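Local coordinates for S-adenosylmethionine tRNA ribosyltransferase (Rhodococcus sp., PDB 2NS0), which is of unknown function despite its ribosyltransferase name, and has a winged-helix-like fold of the helix-turn-helix clan that is consistent with nucleic-acid binding, at residues Cys11-Leu16 against Ile79-Thr84. Sequence-based numbering, arbitrary orientation.
Sequences CIRALL and IRWTRT. With GOL (glycerol), chain C.
Leu16 on helix 5-18 packs against Ile79 and Trp81 of strand 78-81, at one edge of the sheet, where the first helix of the domain meets its small antiparallel sheet. Leu16 CB sits over one face of the Trp81 indole, 3.7 Å from the centroid of the five-membered ring and 27° off its normal, a CH-pi contact displaced toward the rim near CE2. Beyond CB, Leu16 CD2 lies 3.3 Å from Ile79 O, while CD1 touches the backbone where Arg80 joins Trp81 and lies 4.0 Å from Ile79 CG2. With three helices ahead of a three-stranded sheet, the order resembles a winged helix-turn-helix, in keeping with the HTH clan of the family. Ile79 CG2, anti to the backbone N and beside the carbonyl carbon, also meets Ile12 CG2 at 4.1 Å, the two side chains crossing at about a right angle; Ala49 and Leu53 of helix 43-55 pack on Ile12. The benzene end of the indole reaches Arg13, CH2 lying 3.8 Å from CG, while the guanidinium forms a salt bridge with Glu58 through NE. Near the ring plane, glycerol O1, probably from the crystallisation liquor, accepts a weak, bent bond from Trp81 NE1 (2.9 Å, 130°) and donates to Leu16 O at 3.2 Å.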
ATOM      1  N   CYS A  11      -6.209   2.129   6.002  1.00 20.48           N
ATOM      2  CA  CYS A  11      -5.105   1.420   6.643  1.00 19.94           C
ATOM      3  C   CYS A  11      -3.747   1.799   6.038  1.00 19.67           C
ATOM      4  O   CYS A  11      -2.801   2.013   6.796  1.00 20.50           O
ATOM      5  CB  CYS A  11      -5.319  -0.088   6.591  1.00 19.83           C
ATOM      6  SG  CYS A  11      -3.988  -0.975   7.413  1.00 22.94           S
ATOM      7  N   ILE A  12      -3.637   1.869   4.703  1.00 19.10           N
ATOM      8  CA  ILE A  12      -2.416   2.397   4.043  1.00 18.10           C
ATOM      9  C   ILE A  12      -2.062   3.771   4.613  1.00 19.09           C
ATOM     10  O   ILE A  12      -0.897   4.019   5.009  1.00 18.73           O
ATOM     11  CB  ILE A  12      -2.548   2.471   2.495  1.00 18.93           C
ATOM     12  CG1 ILE A  12      -2.583   1.073   1.885  1.00 17.69           C
ATOM     13  CG2 ILE A  12      -1.333   3.235   1.847  1.00 19.34           C
ATOM     14  CD1 ILE A  12      -3.170   1.002   0.458  1.00 17.17           C
ATOM     15  N   ARG A  13      -3.056   4.662   4.690  1.00 18.59           N
ATOM     16  CA  ARG A  13      -2.813   6.044   5.201  1.00 19.53           C
ATOM     17  C   ARG A  13      -2.381   6.012   6.650  1.00 19.27           C
ATOM     18  O   ARG A  13      -1.461   6.695   7.031  1.00 21.07           O
ATOM     19  CB  ARG A  13      -4.032   6.955   5.060  1.00 18.34           C
ATOM     20  CG  ARG A  13      -4.341   7.289   3.618  1.00 19.83           C
ATOM     21  CD  ARG A  13      -5.470   8.287   3.547  1.00 22.55           C
ATOM     22  NE  ARG A  13      -5.935   8.510   2.189  1.00 20.59           N
ATOM     23  CZ  ARG A  13      -7.154   8.226   1.754  1.00 24.79           C
ATOM     24  NH1 ARG A  13      -8.024   7.655   2.563  1.00 29.39           N
ATOM     25  NH2 ARG A  13      -7.511   8.504   0.503  1.00 23.86           N
ATOM     26  N   ALA A  14      -3.046   5.200   7.442  1.00 19.63           N
ATOM     27  CA  ALA A  14      -2.782   5.122   8.863  1.00 20.39           C
ATOM     28  C   ALA A  14      -1.379   4.602   9.103  1.00 21.06           C
ATOM     29  O   ALA A  14      -0.678   5.127   9.978  1.00 20.98           O
ATOM     30  CB  ALA A  14      -3.789   4.208   9.541  1.00 20.66           C
ATOM     31  N   LEU A  15      -0.978   3.544   8.380  1.00 20.31           N
ATOM     32  CA  LEU A  15       0.371   2.993   8.581  1.00 20.47           C
ATOM     33  C   LEU A  15       1.437   3.978   8.091  1.00 20.27           C
ATOM     34  O   LEU A  15       2.404   4.201   8.780  1.00 21.05           O
ATOM     35  CB  LEU A  15       0.553   1.642   7.908  1.00 19.23           C
ATOM     36  CG  LEU A  15      -0.296   0.482   8.456  1.00 21.33           C
ATOM     37  CD1 LEU A  15      -0.174  -0.743   7.591  1.00 20.08           C
ATOM     38  CD2 LEU A  15       0.054   0.167   9.878  1.00 23.11           C
ATOM     39  N   LEU A  16       1.244   4.581   6.921  1.00 20.61           N
ATOM     40  CA  LEU A  16       2.222   5.550   6.394  1.00 21.09           C
ATOM     41  C   LEU A  16       2.321   6.730   7.314  1.00 21.80           C
ATOM     42  O   LEU A  16       3.444   7.206   7.602  1.00 23.26           O
ATOM     43  CB  LEU A  16       1.876   6.012   4.973  1.00 20.83           C
ATOM     44  CG  LEU A  16       2.179   4.996   3.877  1.00 19.27           C
ATOM     45  CD1 LEU A  16       1.798   5.526   2.545  1.00 19.14           C
ATOM     46  CD2 LEU A  16       3.652   4.664   3.832  1.00 18.65           C
ATOM     47  N   ILE A  79       5.499   0.976  -0.448  1.00 17.81           N
ATOM     48  CA  ILE A  79       4.500   2.075  -0.563  1.00 17.49           C
ATOM     49  C   ILE A  79       4.928   3.259   0.285  1.00 18.02           C
ATOM     50  O   ILE A  79       5.232   3.072   1.450  1.00 18.23           O
ATOM     51  CB  ILE A  79       3.063   1.619  -0.121  1.00 17.52           C
ATOM     52  CG1 ILE A  79       2.660   0.311  -0.830  1.00 18.52           C
ATOM     53  CG2 ILE A  79       2.033   2.714  -0.346  1.00 17.20           C
ATOM     54  CD1 ILE A  79       1.455  -0.465  -0.117  1.00 18.94           C
ATOM     55  N   ARG A  80       4.963   4.458  -0.303  1.00 17.09           N
ATOM     56  CA  ARG A  80       5.429   5.680   0.368  1.00 17.66           C
ATOM     57  C   ARG A  80       4.484   6.844   0.043  1.00 17.71           C
ATOM     58  O   ARG A  80       3.820   6.861  -1.016  1.00 18.07           O
ATOM     59  CB  ARG A  80       6.878   6.053  -0.088  1.00 16.55           C
ATOM     60  CG  ARG A  80       6.962   6.564  -1.541  1.00 15.73           C
ATOM     61  CD  ARG A  80       8.365   6.437  -2.094  1.00 19.51           C
ATOM     62  NE  ARG A  80       8.523   7.191  -3.340  1.00 20.27           N
ATOM     63  CZ  ARG A  80       9.639   7.273  -4.066  1.00 21.23           C
ATOM     64  NH1 ARG A  80      10.788   6.637  -3.722  1.00 15.87           N
ATOM     65  NH2 ARG A  80       9.595   8.026  -5.149  1.00 18.25           N
ATOM     66  N   TRP A  81       4.401   7.807   0.952  1.00 18.88           N
ATOM     67  CA  TRP A  81       3.786   9.100   0.635  1.00 18.55           C
ATOM     68  C   TRP A  81       4.521   9.706  -0.559  1.00 20.04           C
ATOM     69  O   TRP A  81       5.757   9.655  -0.645  1.00 19.68           O
ATOM     70  CB  TRP A  81       3.959  10.040   1.819  1.00 19.60           C
ATOM     71  CG  TRP A  81       3.120   9.756   3.048  1.00 17.44           C
ATOM     72  CD1 TRP A  81       3.562   9.704   4.346  1.00 18.04           C
ATOM     73  CD2 TRP A  81       1.701   9.506   3.093  1.00 18.06           C
ATOM     74  NE1 TRP A  81       2.518   9.467   5.183  1.00 16.88           N
ATOM     75  CE2 TRP A  81       1.360   9.330   4.446  1.00 17.15           C
ATOM     76  CE3 TRP A  81       0.684   9.444   2.113  1.00 15.66           C
ATOM     77  CZ2 TRP A  81       0.024   9.093   4.875  1.00 19.93           C
ATOM     78  CZ3 TRP A  81      -0.626   9.200   2.520  1.00 19.68           C
ATOM     79  CH2 TRP A  81      -0.949   9.022   3.901  1.00 18.64           C
ATOM     80  N   THR A  82       3.780  10.283  -1.490  1.00 20.22           N
ATOM     81  CA  THR A  82       4.377  11.173  -2.480  1.00 21.58           C
ATOM     82  C   THR A  82       5.001  12.380  -1.750  1.00 23.58           C
ATOM     83  O   THR A  82       4.400  12.948  -0.812  1.00 23.13           O
ATOM     84  CB  THR A  82       3.311  11.660  -3.460  1.00 21.00           C
ATOM     85  OG1 THR A  82       2.686  10.523  -4.041  1.00 19.09           O
ATOM     86  CG2 THR A  82       3.895  12.490  -4.594  1.00 21.36           C
ATOM     87  N   ARG A  83       6.208  12.764  -2.162  1.00 25.32           N
ATOM     88  CA  ARG A  83       6.848  13.946  -1.575  1.00 27.44           C
ATOM     89  C   ARG A  83       7.297  15.007  -2.581  1.00 28.93           C
ATOM     90  O   ARG A  83       8.150  15.839  -2.282  1.00 29.38           O
ATOM     91  CB  ARG A  83       8.003  13.534  -0.644  1.00 28.56           C
ATOM     92  CG  ARG A  83       7.512  12.930   0.698  1.00 28.27           C
ATOM     93  CD  ARG A  83       8.656  12.876   1.722  1.00 27.41           C
ATOM     94  NE  ARG A  83       9.153  14.203   2.046  1.00 24.80           N
ATOM     95  CZ  ARG A  83       8.615  14.980   2.982  1.00 28.16           C
ATOM     96  NH1 ARG A  83       7.554  14.548   3.680  1.00 24.18           N
ATOM     97  NH2 ARG A  83       9.113  16.199   3.209  1.00 27.89           N
ATOM     98  N   THR A  84       6.683  14.996  -3.768  1.00 29.95           N
ATOM     99  CA  THR A  84       7.008  15.938  -4.816  1.00 30.21           C
ATOM    100  C   THR A  84       6.744  17.360  -4.293  1.00 31.70           C
ATOM    101  O   THR A  84       5.732  17.632  -3.623  1.00 31.77           O
ATOM    102  CB  THR A  84       6.193  15.654  -6.148  1.00 30.35           C
ATOM    103  OG1 THR A  84       5.994  14.241  -6.320  1.00 27.07           O
ATOM    104  CG2 THR A  84       6.921  16.268  -7.412  1.00 28.79           C
TER
HETATM  105  C1  GOL C 101       4.474  10.321   8.909  1.00 30.59           C
HETATM  106  O1  GOL C 101       4.003  10.313   7.560  1.00 22.50           O
HETATM  107  C2  GOL C 101       3.500  10.921   9.925  1.00 31.80           C
HETATM  108  O2  GOL C 101       2.687  12.032   9.526  1.00 33.78           O
HETATM  109  C3  GOL C 101       3.901  10.890  11.416  1.00 34.93           C
HETATM  110  O3  GOL C 101       5.141  10.296  11.749  1.00 29.06           O